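Local coordinates for protein C-type lectin domain family 4 member F (PDB 6JJJ) that serves as a Kupffer cell receptor with affinity for galactose and fucose, represented here by its extracellular calcium-binding C-type lectin domain, and may act in endocytosis, at residues F35-S39 and E67-L71; D41-W45 and C140-W146; T89-W93 and E126-H130; W110-D116 and Q134-M138. One frame throughout, in Å; residues are numbered along the deposited sequence.

Contact 1 of 4, residues F35-S39 and E67-L71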
loop_
_atom_site.group_PDB
_atom_site.type_symbol
_atom_site.label_atom_id
_atom_site.label_comp_id
_atom_site.label_asym_id
_atom_site.label_seq_id
_atom_site.Cartn_x
_atom_site.Cartn_y
_atom_site.Cartn_z
ATOM N N PHE A 35 6.702 7.297 -8.620
ATOM C CA PHE A 35 6.276 7.367 -7.229
ATOM C C PHE A 35 6.715 8.696 -6.625
ATOM O O PHE A 35 7.832 9.164 -6.868
ATOM C CB PHE A 35 6.854 6.206 -6.417
ATOM C CG PHE A 35 6.116 4.911 -6.604
ATOM C CD1 PHE A 35 4.964 4.642 -5.882
ATOM C CD2 PHE A 35 6.580 3.960 -7.501
ATOM C CE1 PHE A 35 4.286 3.448 -6.056
ATOM C CE2 PHE A 35 5.905 2.765 -7.679
ATOM C CZ PHE A 35 4.759 2.509 -6.958
ATOM N N TYR A 36 5.819 9.311 -5.859
ATOM C CA TYR A 36 6.066 10.604 -5.241
ATOM C C TYR A 36 5.970 10.478 -3.729
ATOM O O TYR A 36 5.122 9.745 -3.210
ATOM C CB TYR A 36 5.067 11.651 -5.734
ATOM C CG TYR A 36 5.126 11.908 -7.217
ATOM C CD1 TYR A 36 4.541 11.032 -8.122
ATOM C CD2 TYR A 36 5.763 13.035 -7.714
ATOM C CE1 TYR A 36 4.594 11.275 -9.481
ATOM C CE2 TYR A 36 5.818 13.284 -9.067
ATOM C CZ TYR A 36 5.235 12.406 -9.947
ATOM O OH TYR A 36 5.297 12.666 -11.295
ATOM N N TYR A 37 6.853 11.186 -3.026
ATOM C CA TYR A 37 6.862 11.219 -1.569
ATOM C C TYR A 37 6.719 12.660 -1.098
ATOM O O TYR A 37 7.568 13.502 -1.405
ATOM C CB TYR A 37 8.147 10.600 -1.015
ATOM C CG TYR A 37 8.276 10.703 0.486
ATOM C CD1 TYR A 37 7.746 9.729 1.321
ATOM C CD2 TYR A 37 8.932 11.778 1.069
ATOM C CE1 TYR A 37 7.863 9.826 2.698
ATOM C CE2 TYR A 37 9.055 11.881 2.439
ATOM C CZ TYR A 37 8.518 10.904 3.249
ATOM O OH TYR A 37 8.644 11.013 4.616
ATOM N N PHE A 38 5.660 12.933 -0.343
ATOM C CA PHE A 38 5.422 14.251 0.237
ATOM C C PHE A 38 5.882 14.222 1.688
ATOM O O PHE A 38 5.350 13.453 2.497
ATOM C CB PHE A 38 3.949 14.638 0.113
ATOM C CG PHE A 38 3.479 14.724 -1.311
ATOM C CD1 PHE A 38 3.115 13.578 -1.999
ATOM C CD2 PHE A 38 3.425 15.941 -1.970
ATOM C CE1 PHE A 38 2.697 13.644 -3.316
ATOM C CE2 PHE A 38 3.004 16.013 -3.287
ATOM C CZ PHE A 38 2.638 14.867 -3.959
ATOM N N SER A 39 6.881 15.039 2.009
ATOM C CA SER A 39 7.573 14.901 3.279
ATOM C C SER A 39 6.677 15.331 4.438
ATOM O O SER A 39 5.731 16.112 4.284
ATOM C CB SER A 39 8.865 15.723 3.281
ATOM O OG SER A 39 8.590 17.111 3.222
ATOM N N GLU A 67 0.756 16.664 -14.485
ATOM C CA GLU A 67 1.610 16.273 -13.368
ATOM C C GLU A 67 1.598 17.336 -12.277
ATOM O O GLU A 67 1.467 17.020 -11.089
ATOM C CB GLU A 67 3.034 16.024 -13.857
ATOM C CG GLU A 67 4.014 15.712 -12.740
ATOM C CD GLU A 67 5.332 15.178 -13.255
ATOM O OE1 GLU A 67 5.601 15.322 -14.466
ATOM O OE2 GLU A 67 6.102 14.615 -12.450
ATOM N N GLN A 68 1.747 18.609 -12.665
ATOM C CA GLN A 68 1.735 19.686 -11.681
ATOM C C GLN A 68 0.426 19.699 -10.903
ATOM O O GLN A 68 0.415 19.976 -9.698
ATOM C CB GLN A 68 1.963 21.040 -12.358
ATOM C CG GLN A 68 1.851 22.216 -11.391
ATOM C CD GLN A 68 2.864 23.319 -11.654
ATOM O OE1 GLN A 68 3.703 23.216 -12.548
ATOM N NE2 GLN A 68 2.794 24.383 -10.859
ATOM N N ALA A 69 -0.690 19.408 -11.575
ATOM C CA ALA A 69 -1.970 19.352 -10.877
ATOM C C ALA A 69 -1.912 18.337 -9.745
ATOM O O ALA A 69 -2.287 18.639 -8.608
ATOM C CB ALA A 69 -3.092 19.006 -11.857
ATOM N N PHE A 70 -1.397 17.139 -10.030
ATOM C CA PHE A 70 -1.254 16.124 -8.994
ATOM C C PHE A 70 -0.540 16.694 -7.776
ATOM O O PHE A 70 -1.011 16.555 -6.641
ATOM C CB PHE A 70 -0.496 14.919 -9.547
ATOM C CG PHE A 70 -0.099 13.934 -8.500
ATOM C CD1 PHE A 70 -1.054 13.154 -7.872
ATOM C CD2 PHE A 70 1.226 13.792 -8.132
ATOM C CE1 PHE A 70 -0.692 12.245 -6.899
ATOM C CE2 PHE A 70 1.596 12.885 -7.160
ATOM C CZ PHE A 70 0.637 12.110 -6.544
ATOM N N LEU A 71 0.599 17.351 -7.996
ATOM C CA LEU A 71 1.308 18.001 -6.901
ATOM C C LEU A 71 0.401 19.004 -6.196
ATOM O O LEU A 71 0.189 18.927 -4.981
ATOM C CB LEU A 71 2.565 18.693 -7.425
ATOM C CG LEU A 71 3.799 17.850 -7.751
ATOM C CD1 LEU A 71 4.327 17.135 -6.512
ATOM C CD2 LEU A 71 3.510 16.857 -8.868
#
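Phe-35 opens the strand segment with its CA-to-CB bond directed away from the helix, and the first residue to cross over is Tyr-36. Its hydroxyl OH donates a very short hydrogen bond, 2.4 Å, to Glu-67 OE2, an oxygen that also forms a salt bridge with Lys-149 on the neighbouring strand 147-151. The Tyr-36 ring makes an edge-to-face pair with Phe-70: centroids lie 5.1 Å apart, planes at 60°, and the edge of Phe-70 meets the face of Tyr-36. The axes of strand 35-38 and helix segment 67-71 approach to 11.6 Å, their directions 32° apart, a separation bridged by large side chains. This packs helix 65-75 of the C-type lectin fold against the sheet that joins the beginning and end of the domain. Tyr-37 is out of reach of the helix segment; its ring meets those of Trp-28 and Phe-51. Phe-38 returns to the helix side, its CZ 3.9 Å from Phe-70 CE2 and its CE2 3.7 Å from Leu-71 CD1, completing an aromatic cluster with Tyr-36 and Phe-70. Arg-40 of a second subunit packs on Phe-70.

Contact 2 of 4, residues D41-W45 and C140-W146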
loop_
_atom_site.group_PDB
_atom_site.type_symbol
_atom_site.label_atom_id
_atom_site.label_comp_id
_atom_site.label_asym_id
_atom_site.label_seq_id
_atom_site.Cartn_x
_atom_site.Cartn_y
_atom_site.Cartn_z
ATOM N N ASP A 41 8.444 16.217 7.445
ATOM C CA ASP A 41 9.331 17.187 8.070
ATOM C C ASP A 41 9.597 18.327 7.089
ATOM O O ASP A 41 9.214 18.275 5.918
ATOM C CB ASP A 41 10.639 16.504 8.490
ATOM C CG ASP A 41 11.440 17.320 9.490
ATOM O OD1 ASP A 41 10.940 18.359 9.972
ATOM O OD2 ASP A 41 12.580 16.911 9.794
ATOM N N LYS A 42 10.256 19.372 7.582
ATOM C CA LYS A 42 10.645 20.515 6.765
ATOM C C LYS A 42 12.147 20.720 6.888
ATOM O O LYS A 42 12.681 20.759 8.001
ATOM C CB LYS A 42 9.896 21.783 7.190
ATOM C CG LYS A 42 10.192 22.236 8.607
ATOM C CD LYS A 42 9.415 23.498 8.971
ATOM C CE LYS A 42 7.908 23.256 9.007
ATOM N NZ LYS A 42 7.245 23.541 7.703
ATOM N N LYS A 43 12.824 20.859 5.754
ATOM C CA LYS A 43 14.275 20.965 5.737
ATOM C C LYS A 43 14.686 21.896 4.613
ATOM O O LYS A 43 13.879 22.216 3.727
ATOM C CB LYS A 43 14.931 19.590 5.556
ATOM C CG LYS A 43 14.581 18.572 6.633
ATOM C CD LYS A 43 15.218 17.223 6.337
ATOM C CE LYS A 43 14.808 16.172 7.361
ATOM N NZ LYS A 43 15.433 14.850 7.076
ATOM N N PRO A 44 15.947 22.361 4.613
ATOM C CA PRO A 44 16.433 23.193 3.501
ATOM C C PRO A 44 16.435 22.461 2.170
ATOM O O PRO A 44 16.152 21.261 2.110
ATOM C CB PRO A 44 17.860 23.565 3.927
ATOM C CG PRO A 44 17.864 23.433 5.411
ATOM C CD PRO A 44 16.916 22.299 5.726
ATOM N N TRP A 45 16.771 23.177 1.095
ATOM C CA TRP A 45 16.686 22.591 -0.238
ATOM C C TRP A 45 17.699 21.465 -0.422
ATOM O O TRP A 45 17.350 20.381 -0.906
ATOM C CB TRP A 45 16.884 23.669 -1.296
ATOM C CG TRP A 45 16.536 23.199 -2.672
ATOM C CD1 TRP A 45 15.329 23.319 -3.301
ATOM C CD2 TRP A 45 17.402 22.525 -3.591
ATOM N NE1 TRP A 45 15.394 22.763 -4.558
ATOM C CE2 TRP A 45 16.655 22.265 -4.758
ATOM C CE3 TRP A 45 18.737 22.110 -3.539
ATOM C CZ2 TRP A 45 17.200 21.617 -5.864
ATOM C CZ3 TRP A 45 19.277 21.469 -4.639
ATOM C CH2 TRP A 45 18.510 21.228 -5.785
ATOM N N CYS A 140 17.563 29.253 -0.773
ATOM C CA CYS A 140 17.732 27.815 -0.603
ATOM C C CYS A 140 17.895 27.436 0.864
ATOM O O CYS A 140 17.433 26.368 1.279
ATOM C CB CYS A 140 18.925 27.334 -1.427
ATOM S SG CYS A 140 18.750 27.618 -3.215
ATOM N N GLY A 141 18.522 28.292 1.669
ATOM C CA GLY A 141 18.694 27.966 3.073
ATOM C C GLY A 141 17.399 27.831 3.848
ATOM O O GLY A 141 17.422 27.314 4.972
ATOM N N SER A 142 16.278 28.269 3.282
ATOM C CA SER A 142 15.007 28.214 3.992
ATOM C C SER A 142 14.503 26.781 4.078
ATOM O O SER A 142 14.633 25.999 3.131
ATOM C CB SER A 142 13.979 29.097 3.291
ATOM O OG SER A 142 14.433 30.439 3.233
ATOM N N SER A 143 13.924 26.434 5.227
ATOM C CA SER A 143 13.522 25.056 5.506
ATOM C C SER A 143 12.044 24.864 5.182
ATOM O O SER A 143 11.170 25.056 6.029
ATOM C CB SER A 143 13.815 24.694 6.958
ATOM O OG SER A 143 15.197 24.469 7.166
ATOM N N TYR A 144 11.775 24.432 3.958
ATOM C CA TYR A 144 10.443 24.034 3.538
ATOM C C TYR A 144 10.356 22.516 3.462
ATOM O O TYR A 144 11.380 21.825 3.436
ATOM C CB TYR A 144 10.089 24.614 2.162
ATOM C CG TYR A 144 9.854 26.103 2.150
ATOM C CD1 TYR A 144 8.602 26.631 2.436
ATOM C CD2 TYR A 144 10.881 26.981 1.841
ATOM C CE1 TYR A 144 8.384 27.991 2.421
ATOM C CE2 TYR A 144 10.672 28.341 1.825
ATOM C CZ TYR A 144 9.423 28.842 2.114
ATOM O OH TYR A 144 9.217 30.202 2.095
ATOM N N PRO A 145 9.145 21.958 3.421
ATOM C CA PRO A 145 9.007 20.541 3.045
ATOM C C PRO A 145 9.299 20.364 1.563
ATOM O O PRO A 145 9.630 21.339 0.881
ATOM C CB PRO A 145 7.552 20.213 3.399
ATOM C CG PRO A 145 6.845 21.537 3.350
ATOM C CD PRO A 145 7.853 22.588 3.754
ATOM N N TRP A 146 9.178 19.146 1.045
ATOM C CA TRP A 146 9.598 18.874 -0.323
ATOM C C TRP A 146 8.815 17.696 -0.887
ATOM O O TRP A 146 7.985 17.089 -0.208
ATOM C CB TRP A 146 11.097 18.571 -0.384
ATOM C CG TRP A 146 11.451 17.300 0.334
ATOM C CD1 TRP A 146 11.505 16.045 -0.199
ATOM C CD2 TRP A 146 11.785 17.162 1.719
ATOM N NE1 TRP A 146 11.861 15.135 0.767
ATOM C CE2 TRP A 146 12.038 15.796 1.954
ATOM C CE3 TRP A 146 11.898 18.061 2.785
ATOM C CZ2 TRP A 146 12.397 15.309 3.208
ATOM C CZ3 TRP A 146 12.256 17.576 4.028
ATOM C CH2 TRP A 146 12.500 16.213 4.231
#
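Cys-140 begins the pairing: its carbonyl O accepts a nearly straight hydrogen bond from Trp-45 N (3.3 Å, 170°), at the start of the helix whose N-cap position is Pro-44. Its SG, disulfide-bonded to Cys-128, lies 5.4 Å from the centroid of the Trp-45 five-membered ring, an oblique sulfur-aromatic contact. Beyond Gly-141, Ser-142 O receives the CA-H of Pro-44, with CA and O 3.4 Å apart and an angle of 170° at the hydrogen. Ser-143 places OG 3.1 Å from Pro-44 CD, while its CA lies 3.4 Å from Lys-43 O in a second CA-H...O contact. At Tyr-144 the backbones form a single antiparallel bridge, a hydrogen-bonded pair in which Lys-43 N donates to Tyr-144 O (2.9 Å, 153°). Pro-145 CB then meets Asp-41 O at 3.6 Å. Trp-146 points its CA-to-CB bond toward the other segment, and its CH2 lies 3.6 Å from Lys-43 CD. These links join the lead-in to helix 45-54 with the lead-in to strand 147-151, at the surface of the lectin domain; inward, Trp-146 packs on Ala-48 and Cys-52 of that helix and Leu-59 of strand 58-59, while Trp-45 NE1 hydrogen-bonds to Ile-82 O of strand 80-85.

Contact 3 of 4, residues T89-W93 and E126-H130. With CA (calcium ion), chain G; CA (calcium ion), chain H.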
loop_
_atom_site.group_PDB
_atom_site.type_symbol
_atom_site.label_atom_id
_atom_site.label_comp_id
_atom_site.label_asym_id
_atom_site.label_seq_id
_atom_site.Cartn_x
_atom_site.Cartn_y
_atom_site.Cartn_z
ATOM N N THR A 89 24.576 28.927 -12.464
ATOM C CA THR A 89 24.597 30.264 -13.050
ATOM C C THR A 89 23.229 30.902 -12.848
ATOM O O THR A 89 22.201 30.252 -13.055
ATOM C CB THR A 89 24.933 30.235 -14.541
ATOM O OG1 THR A 89 23.724 30.187 -15.307
ATOM C CG2 THR A 89 25.788 29.022 -14.872
ATOM N N GLU A 90 23.223 32.175 -12.442
ATOM C CA GLU A 90 21.982 32.826 -12.036
ATOM C C GLU A 90 20.935 32.827 -13.142
ATOM O O GLU A 90 19.734 32.904 -12.857
ATOM C CB GLU A 90 22.272 34.259 -11.597
ATOM C CG GLU A 90 21.063 34.998 -11.078
ATOM C CD GLU A 90 20.367 34.251 -9.962
ATOM O OE1 GLU A 90 21.055 33.555 -9.185
ATOM O OE2 GLU A 90 19.129 34.351 -9.876
ATOM N N GLY A 91 21.357 32.752 -14.399
ATOM C CA GLY A 91 20.418 32.828 -15.498
ATOM C C GLY A 91 19.709 31.521 -15.776
ATOM O O GLY A 91 18.475 31.457 -15.757
ATOM N N ILE A 92 20.477 30.468 -16.027
ATOM C CA ILE A 92 19.908 29.208 -16.487
ATOM C C ILE A 92 19.349 28.443 -15.295
ATOM O O ILE A 92 20.023 28.285 -14.269
ATOM C CB ILE A 92 20.964 28.375 -17.234
ATOM C CG1 ILE A 92 21.953 27.757 -16.241
ATOM C CG2 ILE A 92 21.693 29.238 -18.256
ATOM C CD1 ILE A 92 23.171 27.115 -16.881
ATOM N N TRP A 93 18.117 27.966 -15.433
ATOM C CA TRP A 93 17.543 26.990 -14.522
ATOM C C TRP A 93 17.774 25.591 -15.088
ATOM O O TRP A 93 18.042 25.414 -16.278
ATOM C CB TRP A 93 16.046 27.227 -14.332
ATOM C CG TRP A 93 15.698 28.585 -13.805
ATOM C CD1 TRP A 93 15.457 29.709 -14.538
ATOM C CD2 TRP A 93 15.517 28.957 -12.432
ATOM N NE1 TRP A 93 15.153 30.761 -13.709
ATOM C CE2 TRP A 93 15.184 30.324 -12.410
ATOM C CE3 TRP A 93 15.616 28.267 -11.219
ATOM C CZ2 TRP A 93 14.946 31.016 -11.226
ATOM C CZ3 TRP A 93 15.382 28.957 -10.045
ATOM C CH2 TRP A 93 15.050 30.316 -10.057
ATOM N N GLU A 126 17.695 34.212 -4.440
ATOM C CA GLU A 126 16.764 33.090 -4.547
ATOM C C GLU A 126 17.180 32.193 -5.706
ATOM O O GLU A 126 17.119 32.608 -6.870
ATOM C CB GLU A 126 15.333 33.593 -4.729
ATOM C CG GLU A 126 14.813 34.401 -3.546
ATOM C CD GLU A 126 13.349 34.746 -3.683
ATOM O OE1 GLU A 126 12.907 34.983 -4.826
ATOM O OE2 GLU A 126 12.643 34.775 -2.655
ATOM N N ASP A 127 17.612 30.965 -5.386
ATOM C CA ASP A 127 18.065 30.010 -6.391
ATOM C C ASP A 127 17.405 28.642 -6.235
ATOM O O ASP A 127 17.920 27.649 -6.759
ATOM C CB ASP A 127 19.585 29.849 -6.344
ATOM C CG ASP A 127 20.313 31.141 -6.604
ATOM O OD1 ASP A 127 19.788 31.968 -7.374
ATOM O OD2 ASP A 127 21.414 31.325 -6.047
ATOM N N CYS A 128 16.286 28.563 -5.523
ATOM C CA CYS A 128 15.585 27.305 -5.320
ATOM C C CYS A 128 14.091 27.564 -5.422
ATOM O O CYS A 128 13.612 28.651 -5.086
ATOM C CB CYS A 128 15.938 26.672 -3.965
ATOM S SG CYS A 128 17.643 26.045 -3.877
ATOM N N VAL A 129 13.363 26.564 -5.913
ATOM C CA VAL A 129 11.953 26.708 -6.250
ATOM C C VAL A 129 11.112 25.807 -5.358
ATOM O O VAL A 129 11.442 24.635 -5.157
ATOM C CB VAL A 129 11.697 26.377 -7.736
ATOM C CG1 VAL A 129 10.222 26.515 -8.068
ATOM C CG2 VAL A 129 12.551 27.261 -8.632
ATOM N N HIS A 130 10.015 26.355 -4.837
ATOM C CA HIS A 130 8.994 25.574 -4.149
ATOM C C HIS A 130 7.646 25.856 -4.805
ATOM O O HIS A 130 7.530 26.714 -5.688
ATOM C CB HIS A 130 8.966 25.881 -2.644
ATOM C CG HIS A 130 8.705 27.318 -2.313
ATOM N ND1 HIS A 130 9.096 27.882 -1.117
ATOM C CD2 HIS A 130 8.090 28.303 -3.008
ATOM C CE1 HIS A 130 8.739 29.153 -1.093
ATOM N NE2 HIS A 130 8.124 29.434 -2.228
HETATM CA CA CA G . 18.263 32.645 -8.933
HETATM CA CA CA H . 10.687 34.889 -4.912
HETATM O O HOH W 1 9.240 36.165 -3.688
#
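Trp-93, with 60 Å² covered, supplies the apolar half of this contact: its CZ3 lies 3.6 Å from Val-129 CG2 on strand 128-131 and 4.3 Å from Asp-127 C. Asp-127 (41 Å²) and Glu-90 (38 Å²) supply the polar half. Their CA atoms are 7.4 Å apart, yet both carboxylates reach one calcium ion, with Glu-90 OE2 at 2.1 Å and Asp-127 OD1 at 2.3 Å from the metal; Glu-126 O adds a third ligand at 2.4 Å. Asp-86 and Asn-117 complete what corresponds to the auxiliary calcium site of related C-type lectin domains, next to the principal, sugar-binding-type site. Glu-126 OE1 lies 2.2 Å from that second calcium, so this residue serves both ions; its carboxylate also has Trp-118 as a polar partner. Asp-127 and Cys-128 both face Met-138 in a classic beta bulge. Glu-90 OE1 and Asp-127 OD1 are 2.7 Å apart. The ion bound by Glu-90 and Asp-127 draws their acid groups together, so the polar side of the contact probably depends on its being bound.

Contact 4 of 4, residues W110-D116 and Q134-M138. With CA (calcium ion), chain H.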
loop_
_atom_site.group_PDB
_atom_site.type_symbol
_atom_site.label_atom_id
_atom_site.label_comp_id
_atom_site.label_asym_id
_atom_site.label_seq_id
_atom_site.Cartn_x
_atom_site.Cartn_y
_atom_site.Cartn_z
ATOM N N TRP A 110 4.739 29.652 -13.147
ATOM C CA TRP A 110 5.317 30.660 -12.276
ATOM C C TRP A 110 4.250 31.652 -11.825
ATOM O O TRP A 110 3.210 31.825 -12.469
ATOM C CB TRP A 110 6.437 31.427 -12.979
ATOM C CG TRP A 110 7.582 30.601 -13.463
ATOM C CD1 TRP A 110 7.723 30.032 -14.694
ATOM C CD2 TRP A 110 8.769 30.273 -12.730
ATOM N NE1 TRP A 110 8.921 29.363 -14.772
ATOM C CE2 TRP A 110 9.582 29.495 -13.579
ATOM C CE3 TRP A 110 9.222 30.560 -11.438
ATOM C CZ2 TRP A 110 10.820 28.997 -13.177
ATOM C CZ3 TRP A 110 10.450 30.063 -11.040
ATOM C CH2 TRP A 110 11.235 29.292 -11.907
ATOM N N GLY A 111 4.526 32.320 -10.706
ATOM C CA GLY A 111 3.667 33.391 -10.238
ATOM C C GLY A 111 3.453 34.455 -11.294
ATOM O O GLY A 111 4.121 34.440 -12.333
ATOM N N LYS A 112 2.523 35.382 -11.045
ATOM C CA LYS A 112 2.210 36.399 -12.043
ATOM C C LYS A 112 3.451 37.192 -12.437
ATOM O O LYS A 112 3.598 37.592 -13.598
ATOM C CB LYS A 112 1.123 37.333 -11.513
ATOM C CG LYS A 112 -0.239 36.681 -11.354
ATOM C CD LYS A 112 -1.300 37.705 -10.972
ATOM C CE LYS A 112 -2.681 37.076 -10.877
ATOM N NZ LYS A 112 -3.720 38.094 -10.554
ATOM N N ASN A 113 4.349 37.443 -11.484
ATOM C CA ASN A 113 5.655 38.054 -11.750
ATOM C C ASN A 113 6.684 37.226 -10.980
ATOM O O ASN A 113 6.984 37.512 -9.818
ATOM C CB ASN A 113 5.686 39.543 -11.368
ATOM C CG ASN A 113 5.203 39.804 -9.956
ATOM O OD1 ASN A 113 5.969 39.708 -8.996
ATOM N ND2 ASN A 113 3.930 40.158 -9.824
ATOM N N GLN A 114 7.222 36.187 -11.631
ATOM C CA GLN A 114 8.126 35.241 -10.986
ATOM C C GLN A 114 8.856 34.482 -12.087
ATOM O O GLN A 114 8.243 34.201 -13.123
ATOM C CB GLN A 114 7.348 34.272 -10.088
ATOM C CG GLN A 114 8.102 33.757 -8.869
ATOM C CD GLN A 114 8.616 34.863 -7.971
ATOM O OE1 GLN A 114 9.723 35.363 -8.159
ATOM N NE2 GLN A 114 7.813 35.252 -6.986
ATOM N N PRO A 115 10.138 34.135 -11.904
ATOM C CA PRO A 115 10.987 34.374 -10.728
ATOM C C PRO A 115 11.427 35.828 -10.566
ATOM O O PRO A 115 11.567 36.552 -11.551
ATOM C CB PRO A 115 12.206 33.475 -10.983
ATOM C CG PRO A 115 12.284 33.376 -12.479
ATOM C CD PRO A 115 10.857 33.402 -12.969
ATOM N N ASP A 116 11.651 36.239 -9.316
ATOM C CA ASP A 116 12.119 37.582 -9.016
ATOM C C ASP A 116 13.546 37.618 -8.491
ATOM O O ASP A 116 14.192 38.665 -8.581
ATOM C CB ASP A 116 11.195 38.248 -7.984
ATOM C CG ASP A 116 11.070 37.440 -6.708
ATOM O OD1 ASP A 116 11.647 36.334 -6.651
ATOM O OD2 ASP A 116 10.384 37.902 -5.770
ATOM N N GLN A 134 1.702 27.895 -7.593
ATOM C CA GLN A 134 2.526 28.150 -8.763
ATOM C C GLN A 134 3.940 28.348 -8.237
ATOM O O GLN A 134 4.141 28.682 -7.066
ATOM C CB GLN A 134 2.016 29.362 -9.551
ATOM C CG GLN A 134 0.632 29.142 -10.201
ATOM C CD GLN A 134 0.379 30.076 -11.369
ATOM O OE1 GLN A 134 0.802 31.229 -11.353
ATOM N NE2 GLN A 134 -0.390 29.609 -12.349
ATOM N N TRP A 135 4.922 28.131 -9.102
ATOM C CA TRP A 135 6.304 28.127 -8.650
ATOM C C TRP A 135 6.705 29.486 -8.084
ATOM O O TRP A 135 6.129 30.524 -8.415
ATOM C CB TRP A 135 7.245 27.767 -9.794
ATOM C CG TRP A 135 6.984 26.438 -10.385
ATOM C CD1 TRP A 135 6.119 25.490 -9.927
ATOM C CD2 TRP A 135 7.598 25.892 -11.555
ATOM N NE1 TRP A 135 6.153 24.387 -10.740
ATOM C CE2 TRP A 135 7.054 24.608 -11.748
ATOM C CE3 TRP A 135 8.553 26.364 -12.459
ATOM C CZ2 TRP A 135 7.435 23.789 -12.806
ATOM C CZ3 TRP A 135 8.930 25.553 -13.510
ATOM C CH2 TRP A 135 8.373 24.278 -13.675
ATOM N N ASN A 136 7.708 29.466 -7.209
ATOM C CA ASN A 136 8.337 30.688 -6.724
ATOM C C ASN A 136 9.780 30.364 -6.372
ATOM O O ASN A 136 10.034 29.416 -5.622
ATOM C CB ASN A 136 7.614 31.260 -5.499
ATOM C CG ASN A 136 8.398 32.379 -4.834
ATOM O OD1 ASN A 136 9.000 33.217 -5.508
ATOM N ND2 ASN A 136 8.398 32.393 -3.504
ATOM N N ASP A 137 10.723 31.118 -6.932
ATOM C CA ASP A 137 12.117 30.950 -6.541
ATOM C C ASP A 137 12.312 31.504 -5.132
ATOM O O ASP A 137 11.679 32.487 -4.737
ATOM C CB ASP A 137 13.057 31.622 -7.544
ATOM C CG ASP A 137 12.974 33.130 -7.530
ATOM O OD1 ASP A 137 11.939 33.688 -7.113
ATOM O OD2 ASP A 137 13.967 33.757 -7.956
ATOM N N MET A 138 13.175 30.848 -4.359
ATOM C CA MET A 138 13.253 31.091 -2.927
ATOM C C MET A 138 14.690 30.920 -2.462
ATOM O O MET A 138 15.510 30.288 -3.131
ATOM C CB MET A 138 12.314 30.136 -2.170
ATOM C CG MET A 138 12.312 30.290 -0.669
ATOM S SD MET A 138 11.776 31.946 -0.183
ATOM C CE MET A 138 12.181 31.937 1.559
HETATM CA CA CA H . 10.687 34.889 -4.912
HETATM O O HOH W 1 9.240 36.165 -3.688
#
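Asp-116 and Asp-137 bring OD1 atoms to within 2.7 Å of each other because both bind the same calcium ion: Asp-116 OD1 lies 2.5 Å from it and Asp-137 OD1 2.8 Å. Asn-136 OD1 at 2.5 Å, Asp-137 O at 2.6 Å and water 1 at 2.3 Å from the calcium add further ligands, and Glu-126 completes the site. The water also donates a hydrogen bond to Asp-116 OD2 (2.9 Å), Asp-116 OD1 accepts a weak one from Trp-118 N, Asp-137 OD2 accepts one from Asn-117 N, and Asn-136 ND2 is paired with His-130 NE2. Two weak hydrogen bonds join the segments directly: Gly-111 N to Trp-135 O (3.3 Å, 142°) and Asp-116 N to Asp-137 OD1 (3.4 Å, 157°). Trp-110 O and Gln-134 OE1, 2.7 Å apart, are both acceptors and form none. Gln-114, cis-Pro-115 and Asp-116 form the QPD motif of galactose-type C-type lectins, and Trp-135, Asn-136 and Asp-137 the WND motif; in relatives the equivalent calcium binds the sugar directly, consistent with the galactose affinity here. Away from the metal, the edge of Trp-135 meets the face of Trp-110 (centroids 5.0 Å apart, planes at 79°). The contact thus lays the loop before strand 128-131 along edge strand 135-138, with both tryptophans packing on Leu-84 of strand 80-85 and Val-129 of strand 128-131.

From the N terminus, strand 34-38 enters contact 1, which closes a loop containing helix 45-54 by bringing in helix 65-75. Contact 2 opens inside that loop and closes only at 140-146, so the two cross; Ser-39 OG touches Trp-146 N at 3.0 Å where they meet. Contacts 3 and 4 both nest within the long loop of contact 2 and follow contact 1 in series. They cross each other, since 110-116 falls between 89-93 and 126-130; their strands 128-131 and 135-138 are neighbours in one sheet, and both contacts touch one calcium. The Cys-128 to Cys-140 disulfide ties strand 128-131 to loop 140-146, which leads on to strand 147-151 of the other sheet.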